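Local coordinates for protein xylulose kinase (Bifidobacterium adolescentis ATCC 15703, PDB 3I8B) that probably phosphorylates D-xylulose to D-xylulose 5-phosphate at the expense of ATP, as a member of the FGGY carbohydrate kinase family, at residues S387-L391 and A392-R396; A357-P360 and G361-I365; T495-V498 and Y499-Y502. All coordinates share one frame; numbering follows the deposited sequence.

Contact 1: residues S387-L391 and A392-R396; sequences SGMTL and ANTTR
Asn393 turns its side chain back across the loop and grips the backbone of Gly388 and Thr390. Its ND2 donates to Gly388 O at 3.0 Å, in a nearly straight bond with an N-H...O angle of 173°, and the acceptor lies close to the amide plane. At the other branch, Asn393 OD1 takes a weak, bent bond from Thr390 N at 2.8 Å. Asparagine suits the place because one short amide can donate and accept together, and the group is swung inward by a chi1 of 75°, which sets CG between the backbone N and the carbonyl carbon. Thr390 packs against this same amide, with its CB 3.2 Å from Asn393 OD1, while its CG2 touches the methyl of Ala392.

Thr394 makes the second grip. Its OG1 donates to Thr390 O at 2.6 Å, coming from above the carbonyl plane, and its backbone N adds a weak bond to the same oxygen. The selenomethionine Met389 crosses Thr394 at about a right angle, its CE set against the OG1 and CG2 branches at distances so short that the exact placing of the methyl is doubtful. The loop joins strand 385-387 to helix 396-420 in the C-terminal FGGY domain. Thr394 is the centre of an inverse gamma turn, closed by a weak bond from Thr395 N to Asn393 O, and Thr395 then sits at the N-cap of the helix. A water bridges the loop, donating to both Leu391 O and Thr394 O.

Further out, Gly388 has a positive phi of 73°, easily adopted by a residue lacking CB. Asn393 ND2 also bonds to Asn363 O, and Ile365 of the loop before strand 366-368 packs against both Met389 and Asn393.

Contact 2: residues A357-P360 and G361-I365; sequences ASKP and GANGI
The flat carboxamide of Asn363 comes back towards Lys359 and Ser358, meeting the aliphatic CD of Lys359 and the hydroxyl of Ser358 at van der Waals range. Lys359 bends at its third and fourth torsions, so its CD passes the amide while its amine leads away. Ser358 OG also lies 3.5 Å from Ala362 CA, and it has a weak hydrogen bond to Asn398 of helix 396-420. The other flat group is the peptide joining Pro360 to Gly361. Its oxygen, Pro360 O, accepts a hydrogen bond from a water at 3.0 Å; that water accepts a weak bond from Asn363 N. Its Gly361 N is bonded to the carboxylate of Glu405, so helix 396-420 holds this peptide from beyond the loop.

Closing the bend, Ala362 N donates to Lys359 O at 2.7 Å. Gly361 O and Ala362 O in turn accept from Gly364 N and Ile365 N, and all four residues from Gly361 to Gly364 have positive phi. Two are glycines with phi above 100°, where a CB would be jammed against the preceding carbonyl oxygen. Lys359 to Ala362 is a type II beta turn in its classic form: proline, its phi restricted by the ring to near the value the second position needs, and glycine in the third, linking helix 348-357 to strand 366-368.

Contact 3: residues T495-V498 and Y499-Y502; sequences TEAV and YEAY
Glu496, Ala497 and Val498 each offer a carbonyl to the amide four residues further on, in the first turns of helix 496-506. Glu500 N reaches Glu496 O at 2.9 Å. Ala501 N bonds to Ala497 O at 3.0 Å, and Tyr502 N to Val498 O at 3.1 Å. One step earlier the pattern is replaced by solvent: a water accepts from Tyr499 N and lies 2.8 Å from Thr495 O, to which it can donate, standing between two atoms that are 4.3 Å apart.

On the side chains, Glu496 and Tyr499 run side by side. Glu496 OE2 comes to the ring's edge, in its plane, 3.6 Å from Tyr499 CD2, and the carboxylate is turned almost perpendicular to the ring, 86° between planes. A bend at chi2 (47°) folds the Glu496 chain into this position, and its other oxygen, OE1, forms a salt bridge with Arg412. Glu500 crosses Glu496 at about a right angle, its OE2 resting 3.5 Å from Glu496 CG. The two carboxylates are close, OE2 to OE2 4.6 Å, a repulsion that Arg412 and the positive end of the helix dipole would be expected to ease.

Tyrosine suits position 499 because its long ring packs on Arg412 and Glu416 while its hydroxyl bonds to Asp413. Tyr502, one turn on, lies against Cys409 and Ser410, with Pro369 and Tyr370 nearby. The small Ala497 and Ala501 fit the more open side, whereas branched Val498 is buried. This is the pattern of an amphipathic helix: the last helix of the chain lays its tyrosines on helix 396-420 of the C-terminal FGGY domain and turns Glu500 to the solvent.

Contacts 1 and 2 are neighbouring loops with centres 10 Å apart, joined by a probable hydrogen bond from Asn393 ND2 to Asn363 O at 2.7 Å and by Ile365, whose CG1 packs 3.9 Å from Met389 CG. Contact 3 lies about 11 Å from contact 2, centre to centre, and meets it where Val498 CG2 rests 3.7 Å from Gly361 N. Contacts 1 and 3, about 17 Å apart by their centres, do not touch. Helix 396-420 is common to the group: it begins within contact 1 and packs against the other two. All three lie far from the magnesium site of Glu190, Leu192 and Thr241 and from the predicted catalytic Asp274.

Contact 1: residues S387-L391 and A392-R396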
loop_
_atom_site.group_PDB
_atom_site.type_symbol
_atom_site.label_atom_id
_atom_site.label_comp_id
_atom_site.label_asym_id
_atom_site.label_seq_id
_atom_site.Cartn_x
_atom_site.Cartn_y
_atom_site.Cartn_z
ATOM N N SER A 387 29.242 -0.847 -12.994
ATOM C CA SER A 387 29.908 -0.263 -14.153
ATOM C C SER A 387 30.951 0.785 -13.742
ATOM O O SER A 387 31.085 1.106 -12.568
ATOM C CB SER A 387 28.884 0.347 -15.118
ATOM O OG SER A 387 28.227 1.459 -14.533
ATOM N N GLY A 388 31.691 1.301 -14.723
ATOM C CA GLY A 388 32.677 2.347 -14.485
ATOM C C GLY A 388 33.932 1.860 -13.774
ATOM O O GLY A 388 34.709 2.654 -13.246
HETATM N N MSE A 389 34.143 0.549 -13.771
HETATM C CA MSE A 389 35.284 -0.013 -13.070
HETATM C C MSE A 389 36.590 0.150 -13.809
HETATM O O MSE A 389 36.654 0.067 -15.039
HETATM C CB MSE A 389 35.053 -1.469 -12.712
HETATM C CG MSE A 389 34.306 -1.625 -11.413
HETATM SE SE MSE A 389 33.892 -3.490 -11.096
HETATM C CE MSE A 389 35.698 -4.222 -11.119
ATOM N N THR A 390 37.628 0.331 -13.005
ATOM C CA THR A 390 38.944 0.775 -13.418
ATOM C C THR A 390 39.927 0.062 -12.489
ATOM O O THR A 390 39.551 -0.296 -11.375
ATOM C CB THR A 390 39.004 2.315 -13.232
ATOM O OG1 THR A 390 39.018 2.952 -14.517
ATOM C CG2 THR A 390 40.207 2.753 -12.425
ATOM N N LEU A 391 41.166 -0.173 -12.919
ATOM C CA LEU A 391 42.126 -0.809 -12.009
ATOM C C LEU A 391 42.285 0.037 -10.736
ATOM O O LEU A 391 42.167 -0.474 -9.618
ATOM C CB LEU A 391 43.489 -1.058 -12.674
ATOM C CG LEU A 391 44.534 -1.819 -11.831
ATOM C CD1 LEU A 391 44.002 -3.170 -11.324
ATOM C CD2 LEU A 391 45.850 -2.022 -12.591
ATOM N N ALA A 392 42.524 1.334 -10.919
ATOM C CA ALA A 392 42.674 2.258 -9.797
ATOM C C ALA A 392 41.471 2.272 -8.844
ATOM O O ALA A 392 41.640 2.291 -7.624
ATOM C CB ALA A 392 42.960 3.675 -10.310
ATOM N N ASN A 393 40.258 2.261 -9.391
ATOM C CA ASN A 393 39.083 2.426 -8.537
ATOM C C ASN A 393 38.426 1.133 -8.065
ATOM O O ASN A 393 37.515 1.168 -7.236
ATOM C CB ASN A 393 38.061 3.388 -9.164
ATOM C CG ASN A 393 37.284 2.766 -10.316
ATOM O OD1 ASN A 393 37.350 1.555 -10.555
ATOM N ND2 ASN A 393 36.532 3.600 -11.033
ATOM N N THR A 394 38.889 -0.010 -8.569
ATOM C CA THR A 394 38.265 -1.272 -8.193
ATOM C C THR A 394 38.791 -1.776 -6.856
ATOM O O THR A 394 39.697 -2.609 -6.792
ATOM C CB THR A 394 38.407 -2.351 -9.283
ATOM O OG1 THR A 394 37.723 -1.920 -10.466
ATOM C CG2 THR A 394 37.805 -3.660 -8.800
ATOM N N THR A 395 38.201 -1.256 -5.789
ATOM C CA THR A 395 38.660 -1.519 -4.431
ATOM C C THR A 395 37.452 -1.701 -3.525
ATOM O O THR A 395 36.341 -1.324 -3.896
ATOM C CB THR A 395 39.496 -0.340 -3.912
ATOM O OG1 THR A 395 38.698 0.853 -3.922
ATOM C CG2 THR A 395 40.723 -0.130 -4.796
ATOM N N ARG A 396 37.654 -2.275 -2.344
ATOM C CA ARG A 396 36.534 -2.522 -1.440
ATOM C C ARG A 396 35.843 -1.231 -1.005
ATOM O O ARG A 396 34.613 -1.187 -0.873
ATOM C CB ARG A 396 36.991 -3.313 -0.216
ATOM C CG ARG A 396 37.255 -4.772 -0.515
ATOM C CD ARG A 396 38.181 -5.396 0.512
ATOM N NE ARG A 396 37.474 -6.230 1.480
ATOM C CZ ARG A 396 37.475 -6.019 2.792
ATOM N NH1 ARG A 396 36.810 -6.843 3.593
ATOM N NH2 ARG A 396 38.147 -4.992 3.304
HETATM O O HOH W 1 41.932 -2.824 -8.385
#

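Contact 2: residues A357-P360 and G361-I365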
loop_
_atom_site.group_PDB
_atom_site.type_symbol
_atom_site.label_atom_id
_atom_site.label_comp_id
_atom_site.label_asym_id
_atom_site.label_seq_id
_atom_site.Cartn_x
_atom_site.Cartn_y
_atom_site.Cartn_z
ATOM N N ALA A 357 35.071 5.733 3.681
ATOM C CA ALA A 357 36.472 5.914 3.312
ATOM C C ALA A 357 36.613 6.371 1.851
ATOM O O ALA A 357 37.649 6.910 1.452
ATOM C CB ALA A 357 37.241 4.638 3.538
ATOM N N SER A 358 35.561 6.139 1.068
ATOM C CA SER A 358 35.522 6.512 -0.345
ATOM C C SER A 358 35.160 7.986 -0.536
ATOM O O SER A 358 35.383 8.812 0.352
ATOM C CB SER A 358 34.506 5.629 -1.083
ATOM O OG SER A 358 34.571 5.805 -2.490
ATOM N N LYS A 359 34.594 8.300 -1.700
ATOM C CA LYS A 359 34.154 9.650 -2.035
ATOM C C LYS A 359 32.810 9.606 -2.769
ATOM O O LYS A 359 32.447 8.576 -3.346
ATOM C CB LYS A 359 35.191 10.334 -2.926
ATOM C CG LYS A 359 36.554 10.486 -2.299
ATOM C CD LYS A 359 37.575 10.911 -3.343
ATOM C CE LYS A 359 37.076 12.095 -4.167
ATOM N NZ LYS A 359 37.081 13.373 -3.396
ATOM N N PRO A 360 32.067 10.726 -2.760
ATOM C CA PRO A 360 30.792 10.765 -3.483
ATOM C C PRO A 360 30.995 10.423 -4.955
ATOM O O PRO A 360 31.736 11.118 -5.655
ATOM C CB PRO A 360 30.357 12.225 -3.341
ATOM C CG PRO A 360 31.002 12.690 -2.079
ATOM C CD PRO A 360 32.333 11.985 -2.037
ATOM N N GLY A 361 30.344 9.364 -5.420
ATOM C CA GLY A 361 30.539 8.905 -6.783
ATOM C C GLY A 361 31.368 7.641 -6.806
ATOM O O GLY A 361 31.479 6.974 -7.840
ATOM N N ALA A 362 31.951 7.311 -5.658
ATOM C CA ALA A 362 32.743 6.091 -5.513
ATOM C C ALA A 362 33.852 6.037 -6.561
ATOM O O ALA A 362 34.147 4.984 -7.121
ATOM C CB ALA A 362 31.845 4.855 -5.612
ATOM N N ASN A 363 34.452 7.187 -6.828
ATOM C CA ASN A 363 35.518 7.275 -7.811
ATOM C C ASN A 363 35.156 6.595 -9.130
ATOM O O ASN A 363 36.006 5.973 -9.770
ATOM C CB ASN A 363 36.811 6.692 -7.237
ATOM C CG ASN A 363 37.429 7.592 -6.182
ATOM O OD1 ASN A 363 37.987 8.647 -6.503
ATOM N ND2 ASN A 363 37.322 7.190 -4.915
ATOM N N GLY A 364 33.882 6.692 -9.507
ATOM C CA GLY A 364 33.446 6.311 -10.839
ATOM C C GLY A 364 32.652 5.027 -10.952
ATOM O O GLY A 364 32.067 4.753 -11.993
ATOM N N ILE A 365 32.626 4.234 -9.890
ATOM C CA ILE A 365 31.860 2.997 -9.912
ATOM C C ILE A 365 30.385 3.245 -9.609
ATOM O O ILE A 365 30.035 3.893 -8.622
ATOM C CB ILE A 365 32.401 1.984 -8.906
ATOM C CG1 ILE A 365 33.839 1.587 -9.271
ATOM C CG2 ILE A 365 31.481 0.765 -8.828
ATOM C CD1 ILE A 365 34.489 0.686 -8.233
HETATM O O HOH W 2 34.037 9.817 -7.036
#

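Contact 3: residues T495-V498 and Y499-Y502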
loop_
_atom_site.group_PDB
_atom_site.type_symbol
_atom_site.label_atom_id
_atom_site.label_comp_id
_atom_site.label_asym_id
_atom_site.label_seq_id
_atom_site.Cartn_x
_atom_site.Cartn_y
_atom_site.Cartn_z
ATOM N N THR A 495 24.756 16.387 -4.013
ATOM C CA THR A 495 25.774 15.977 -4.969
ATOM C C THR A 495 25.064 15.351 -6.166
ATOM O O THR A 495 24.788 14.152 -6.185
ATOM C CB THR A 495 26.737 14.960 -4.354
ATOM O OG1 THR A 495 25.999 13.810 -3.916
ATOM C CG2 THR A 495 27.475 15.575 -3.170
ATOM N N GLU A 496 24.752 16.180 -7.153
ATOM C CA GLU A 496 23.894 15.771 -8.253
ATOM C C GLU A 496 24.583 14.749 -9.159
ATOM O O GLU A 496 23.930 13.873 -9.735
ATOM C CB GLU A 496 23.446 17.004 -9.043
ATOM C CG GLU A 496 22.274 16.763 -9.976
ATOM C CD GLU A 496 21.143 15.998 -9.314
ATOM O OE1 GLU A 496 20.620 16.469 -8.276
ATOM O OE2 GLU A 496 20.781 14.923 -9.842
ATOM N N ALA A 497 25.905 14.846 -9.253
ATOM C CA ALA A 497 26.679 13.985 -10.149
ATOM C C ALA A 497 26.558 12.498 -9.802
ATOM O O ALA A 497 26.661 11.639 -10.676
ATOM C CB ALA A 497 28.137 14.413 -10.172
ATOM N N VAL A 498 26.324 12.194 -8.532
ATOM C CA VAL A 498 26.106 10.807 -8.128
ATOM C C VAL A 498 24.892 10.227 -8.856
ATOM O O VAL A 498 25.006 9.258 -9.593
ATOM C CB VAL A 498 25.940 10.661 -6.597
ATOM C CG1 VAL A 498 25.691 9.203 -6.222
ATOM C CG2 VAL A 498 27.185 11.178 -5.879
ATOM N N TYR A 499 23.732 10.839 -8.674
ATOM C CA TYR A 499 22.535 10.375 -9.360
ATOM C C TYR A 499 22.610 10.517 -10.887
ATOM O O TYR A 499 22.049 9.700 -11.615
ATOM C CB TYR A 499 21.288 11.080 -8.818
ATOM C CG TYR A 499 20.032 10.740 -9.582
ATOM C CD1 TYR A 499 19.467 9.468 -9.506
ATOM C CD2 TYR A 499 19.411 11.687 -10.383
ATOM C CE1 TYR A 499 18.316 9.160 -10.213
ATOM C CE2 TYR A 499 18.263 11.388 -11.083
ATOM C CZ TYR A 499 17.722 10.124 -10.998
ATOM O OH TYR A 499 16.579 9.838 -11.704
ATOM N N GLU A 500 23.281 11.557 -11.375
ATOM C CA GLU A 500 23.418 11.732 -12.823
ATOM C C GLU A 500 24.176 10.563 -13.464
ATOM O O GLU A 500 23.819 10.108 -14.553
ATOM C CB GLU A 500 24.051 13.087 -13.171
ATOM C CG GLU A 500 23.112 14.272 -12.884
ATOM C CD GLU A 500 23.751 15.642 -13.127
ATOM O OE1 GLU A 500 24.990 15.755 -12.993
ATOM O OE2 GLU A 500 23.009 16.604 -13.440
ATOM N N ALA A 501 25.202 10.075 -12.772
ATOM C CA ALA A 501 25.947 8.892 -13.209
ATOM C C ALA A 501 25.081 7.634 -13.151
ATOM O O ALA A 501 25.118 6.798 -14.051
ATOM C CB ALA A 501 27.202 8.708 -12.359
ATOM N N TYR A 502 24.309 7.508 -12.079
ATOM C CA TYR A 502 23.412 6.381 -11.898
ATOM C C TYR A 502 22.397 6.346 -13.029
ATOM O O TYR A 502 22.124 5.290 -13.593
ATOM C CB TYR A 502 22.684 6.499 -10.553
ATOM C CG TYR A 502 21.661 5.412 -10.292
ATOM C CD1 TYR A 502 20.343 5.555 -10.706
ATOM C CD2 TYR A 502 22.017 4.241 -9.625
ATOM C CE1 TYR A 502 19.407 4.559 -10.466
ATOM C CE2 TYR A 502 21.088 3.244 -9.376
ATOM C CZ TYR A 502 19.787 3.402 -9.805
ATOM O OH TYR A 502 18.861 2.409 -9.560
HETATM O O HOH W 3 22.648 12.298 -6.335
#